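Local atomic coordinates of glyoxylate reductase (PDB entry 3WNV), a protein that probably catalyses the reduction of glyoxylate to glycolate with a nicotinamide cofactor, as a member of the D-isomer specific 2-hydroxyacid dehydrogenase family. Residues A[221-227]-A[246-252]. Numbering follows the deposited sequence.
Sequences TRHIIGE and ALIDEKA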
ATOM      1  N   THR A 221      -9.234  -1.563 -11.040  1.00  9.56           N
ATOM      2  CA  THR A 221      -9.436  -0.671  -9.897  1.00 11.99           C
ATOM      3  C   THR A 221      -8.762   0.679 -10.092  1.00 11.27           C
ATOM      4  O   THR A 221      -8.979   1.582  -9.289  1.00 11.16           O
ATOM      5  CB  THR A 221      -8.956  -1.282  -8.566  1.00 10.67           C
ATOM      6  OG1 THR A 221      -7.551  -1.560  -8.674  1.00 12.75           O
ATOM      7  CG2 THR A 221      -9.709  -2.592  -8.246  1.00 11.82           C
ATOM      8  N   ARG A 222      -7.936   0.816 -11.138  1.00 10.69           N
ATOM      9  CA  ARG A 222      -7.398   2.154 -11.490  1.00  9.89           C
ATOM     10  C   ARG A 222      -8.588   3.081 -11.733  1.00 11.65           C
ATOM     11  O   ARG A 222      -9.484   2.724 -12.500  1.00 11.68           O
ATOM     12  CB  ARG A 222      -6.556   2.108 -12.779  1.00 13.55           C
ATOM     13  CG  ARG A 222      -5.989   3.480 -13.179  1.00 17.69           C
ATOM     14  CD  ARG A 222      -5.144   3.393 -14.428  1.00 22.83           C
ATOM     15  NE  ARG A 222      -4.613   4.699 -14.825  1.00 27.03           N
ATOM     16  CZ  ARG A 222      -5.266   5.589 -15.577  1.00 31.07           C
ATOM     17  NH1 ARG A 222      -6.498   5.335 -16.033  1.00 31.95           N
ATOM     18  NH2 ARG A 222      -4.688   6.746 -15.875  1.00 28.34           N
ATOM     19  N   HIS A 223      -8.613   4.243 -11.072  1.00 12.13           N
ATOM     20  CA  HIS A 223      -9.734   5.196 -11.163  1.00 14.19           C
ATOM     21  C   HIS A 223     -11.101   4.617 -10.809  1.00 14.03           C
ATOM     22  O   HIS A 223     -12.140   5.096 -11.315  1.00 13.70           O
ATOM     23  CB  HIS A 223      -9.811   5.774 -12.580  1.00 17.38           C
ATOM     24  CG  HIS A 223      -8.666   6.662 -12.944  1.00 17.30           C
ATOM     25  ND1 HIS A 223      -8.691   7.493 -14.040  1.00 23.14           N
ATOM     26  CD2 HIS A 223      -7.473   6.880 -12.331  1.00 17.09           C
ATOM     27  CE1 HIS A 223      -7.551   8.160 -14.112  1.00 19.76           C
ATOM     28  NE2 HIS A 223      -6.799   7.806 -13.084  1.00 18.34           N
ATOM     29  N   ILE A 224     -11.138   3.599  -9.964  1.00 11.89           N
ATOM     30  CA  ILE A 224     -12.427   3.125  -9.479  1.00  8.78           C
ATOM     31  C   ILE A 224     -13.267   4.258  -8.837  1.00 12.12           C
ATOM     32  O   ILE A 224     -14.496   4.230  -8.893  1.00 15.00           O
ATOM     33  CB  ILE A 224     -12.269   1.939  -8.519  1.00 11.92           C
ATOM     34  CG1 ILE A 224     -13.604   1.223  -8.313  1.00 11.83           C
ATOM     35  CG2 ILE A 224     -11.587   2.376  -7.220  1.00 10.83           C
ATOM     36  CD1 ILE A 224     -13.462  -0.106  -7.550  1.00 15.80           C
ATOM     37  N   ILE A 225     -12.608   5.255  -8.234  1.00 12.52           N
ATOM     38  CA  ILE A 225     -13.290   6.498  -7.841  1.00  9.74           C
ATOM     39  C   ILE A 225     -12.963   7.582  -8.877  1.00 15.50           C
ATOM     40  O   ILE A 225     -11.888   8.145  -8.877  1.00 11.98           O
ATOM     41  CB  ILE A 225     -12.851   6.932  -6.406  1.00 12.81           C
ATOM     42  CG1 ILE A 225     -13.037   5.755  -5.435  1.00 12.20           C
ATOM     43  CG2 ILE A 225     -13.592   8.205  -5.923  1.00 11.96           C
ATOM     44  CD1 ILE A 225     -14.469   5.412  -5.214  1.00 19.41           C
ATOM     45  N   GLY A 226     -13.874   7.819  -9.810  1.00 15.09           N
ATOM     46  CA  GLY A 226     -13.693   8.894 -10.755  1.00 16.40           C
ATOM     47  C   GLY A 226     -14.859   9.869 -10.649  1.00 17.52           C
ATOM     48  O   GLY A 226     -15.541   9.889  -9.631  1.00 12.82           O
ATOM     49  N   GLU A 227     -15.075  10.669 -11.692  1.00 19.94           N
ATOM     50  CA  GLU A 227     -16.070  11.753 -11.643  1.00 20.03           C
ATOM     51  C   GLU A 227     -17.426  11.255 -11.227  1.00 17.35           C
ATOM     52  O   GLU A 227     -18.105  11.887 -10.401  1.00 16.30           O
ATOM     53  CB  GLU A 227     -16.250  12.348 -13.029  1.00 24.24           C
ATOM     54  CG  GLU A 227     -15.221  13.335 -13.461  1.00 33.41           C
ATOM     55  CD  GLU A 227     -15.760  14.196 -14.588  1.00 41.89           C
ATOM     56  OE1 GLU A 227     -16.979  14.098 -14.855  1.00 44.46           O
ATOM     57  OE2 GLU A 227     -14.978  14.957 -15.190  1.00 43.70           O
ATOM     58  N   ALA A 246      -3.599   5.725  -7.433  1.00 12.50           N
ATOM     59  CA  ALA A 246      -4.201   5.607  -8.752  1.00 10.52           C
ATOM     60  C   ALA A 246      -5.571   4.954  -8.714  1.00 11.31           C
ATOM     61  O   ALA A 246      -6.250   4.847  -9.757  1.00 11.18           O
ATOM     62  CB  ALA A 246      -3.266   4.858  -9.755  1.00 11.97           C
ATOM     63  N   LEU A 247      -6.027   4.581  -7.524  1.00 14.15           N
ATOM     64  CA  LEU A 247      -7.402   4.120  -7.337  1.00 11.47           C
ATOM     65  C   LEU A 247      -8.376   5.266  -7.525  1.00 11.26           C
ATOM     66  O   LEU A 247      -9.574   5.055  -7.762  1.00 11.32           O
ATOM     67  CB  LEU A 247      -7.606   3.545  -5.928  1.00 12.52           C
ATOM     68  CG  LEU A 247      -6.803   2.286  -5.563  1.00 11.07           C
ATOM     69  CD1 LEU A 247      -6.992   2.078  -4.047  1.00 11.05           C
ATOM     70  CD2 LEU A 247      -7.266   1.049  -6.355  1.00 12.99           C
ATOM     71  N   ILE A 248      -7.866   6.492  -7.410  1.00 11.16           N
ATOM     72  CA  ILE A 248      -8.698   7.663  -7.583  1.00 11.27           C
ATOM     73  C   ILE A 248      -8.182   8.420  -8.799  1.00 14.72           C
ATOM     74  O   ILE A 248      -6.976   8.495  -9.007  1.00 13.19           O
ATOM     75  CB  ILE A 248      -8.615   8.611  -6.372  1.00 13.27           C
ATOM     76  CG1 ILE A 248      -8.964   7.848  -5.111  1.00 13.75           C
ATOM     77  CG2 ILE A 248      -9.533   9.852  -6.628  1.00 16.75           C
ATOM     78  CD1 ILE A 248      -8.750   8.618  -3.804  1.00 13.07           C
ATOM     79  N   ASP A 249      -9.117   8.913  -9.619  1.00 13.28           N
ATOM     80  CA  ASP A 249      -8.836   9.830 -10.714  1.00 15.35           C
ATOM     81  C   ASP A 249      -8.481  11.170 -10.052  1.00 13.71           C
ATOM     82  O   ASP A 249      -9.368  11.945  -9.670  1.00 14.20           O
ATOM     83  CB  ASP A 249     -10.094   9.961 -11.603  1.00 12.69           C
ATOM     84  CG  ASP A 249      -9.888  10.907 -12.771  1.00 22.04           C
ATOM     85  OD1 ASP A 249      -8.924  11.686 -12.732  1.00 17.66           O
ATOM     86  OD2 ASP A 249     -10.687  10.883 -13.743  1.00 23.74           O
ATOM     87  N   GLU A 250      -7.184  11.411  -9.856  1.00 13.75           N
ATOM     88  CA  GLU A 250      -6.765  12.523  -8.998  1.00 14.56           C
ATOM     89  C   GLU A 250      -7.185  13.856  -9.602  1.00 11.78           C
ATOM     90  O   GLU A 250      -7.490  14.814  -8.883  1.00 15.06           O
ATOM     91  CB  GLU A 250      -5.246  12.459  -8.789  1.00 13.57           C
ATOM     92  CG  GLU A 250      -4.743  13.270  -7.598  1.00 15.53           C
ATOM     93  CD  GLU A 250      -3.308  12.853  -7.231  1.00 18.32           C
ATOM     94  OE1 GLU A 250      -3.160  11.683  -6.813  1.00 16.76           O
ATOM     95  OE2 GLU A 250      -2.329  13.653  -7.389  1.00 18.41           O
ATOM     96  N   LYS A 251      -7.236  13.928 -10.923  1.00 13.76           N
ATOM     97  CA  LYS A 251      -7.665  15.184 -11.549  1.00 22.49           C
ATOM     98  C   LYS A 251      -9.141  15.421 -11.265  1.00 17.81           C
ATOM     99  O   LYS A 251      -9.556  16.542 -11.007  1.00 17.68           O
ATOM    100  CB  LYS A 251      -7.392  15.201 -13.051  1.00 21.22           C
ATOM    101  CG  LYS A 251      -5.945  15.477 -13.413  1.00 20.09           C
ATOM    102  CD  LYS A 251      -5.776  15.362 -14.897  1.00 29.08           C
ATOM    103  CE  LYS A 251      -4.307  15.419 -15.270  1.00 39.95           C
ATOM    104  NZ  LYS A 251      -4.091  15.074 -16.703  1.00 47.87           N
ATOM    105  N   ALA A 252      -9.932  14.355 -11.262  1.00 13.10           N
ATOM    106  CA  ALA A 252     -11.347  14.479 -10.903  1.00 15.39           C
ATOM    107  C   ALA A 252     -11.560  14.817  -9.428  1.00 14.33           C
ATOM    108  O   ALA A 252     -12.488  15.557  -9.057  1.00 13.31           O
ATOM    109  CB  ALA A 252     -12.101  13.191 -11.254  1.00 15.92           C
TER
HETATM  110  O   HOH W   1     -13.351  10.156 -13.883  1.00 21.54           O
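Three backbone hydrogen bonds join the loop 221-227 to the 3-10 turn and loop that lead into helix 250-259: H223 N to A246 O (2.8 Å), I225 N to L247 O (3.1 Å) and, returning the other way, D249 N to I225 O (3.0 Å). The last two make I225 and I248 a single parallel beta bridge, since I225 bonds to the residues before and after I248. The type II turn T221–I224 flips its central peptide so that H223 N-H faces A246 O, and H223 takes the positive phi (56°) its position requires.

D249 uses both carboxylate oxygens. With CG anti to the backbone N (chi1 180°), the carboxylate reaches forward to N-cap helix 250-259, where OD1 accepts from A252 N (3.2 Å) above the carboxylate plane. OD2 accepts a hydrogen bond from a water, which itself accepts from E227 N, tying in the first turn of helix 227-232. Aspartate is short enough to do both.

The H223 imidazole lies flat against D249: D249 CA sits 3.7 Å from the ring centroid, the carboxylate is stacked within 11° of the ring plane, and the opposite face carries the R222 guanidinium. E271 accepts from H223 NE2 and holds the ring's rotation.

Further out, L247 CD2 packs beside T221 OG1 (3.5 Å), which is hydrogen-bonded to A216 O, while I225 CB meets I248 CG1. G226, the N-cap of helix 227-232, has no side chain and passes close to D249 CB (CA 3.8 Å away). A252 CB rests on E227 CG, whose carboxylate forms a salt bridge with R255.

Within the Rossmann-type NAD-binding domain, the contact thus links the starts of helices 227-232 and 250-259; the branched apolar chains of I225 and L247 fill the buried side against L213 of strand 210-213, and A252 joins I225 against L230 of helix 227-232.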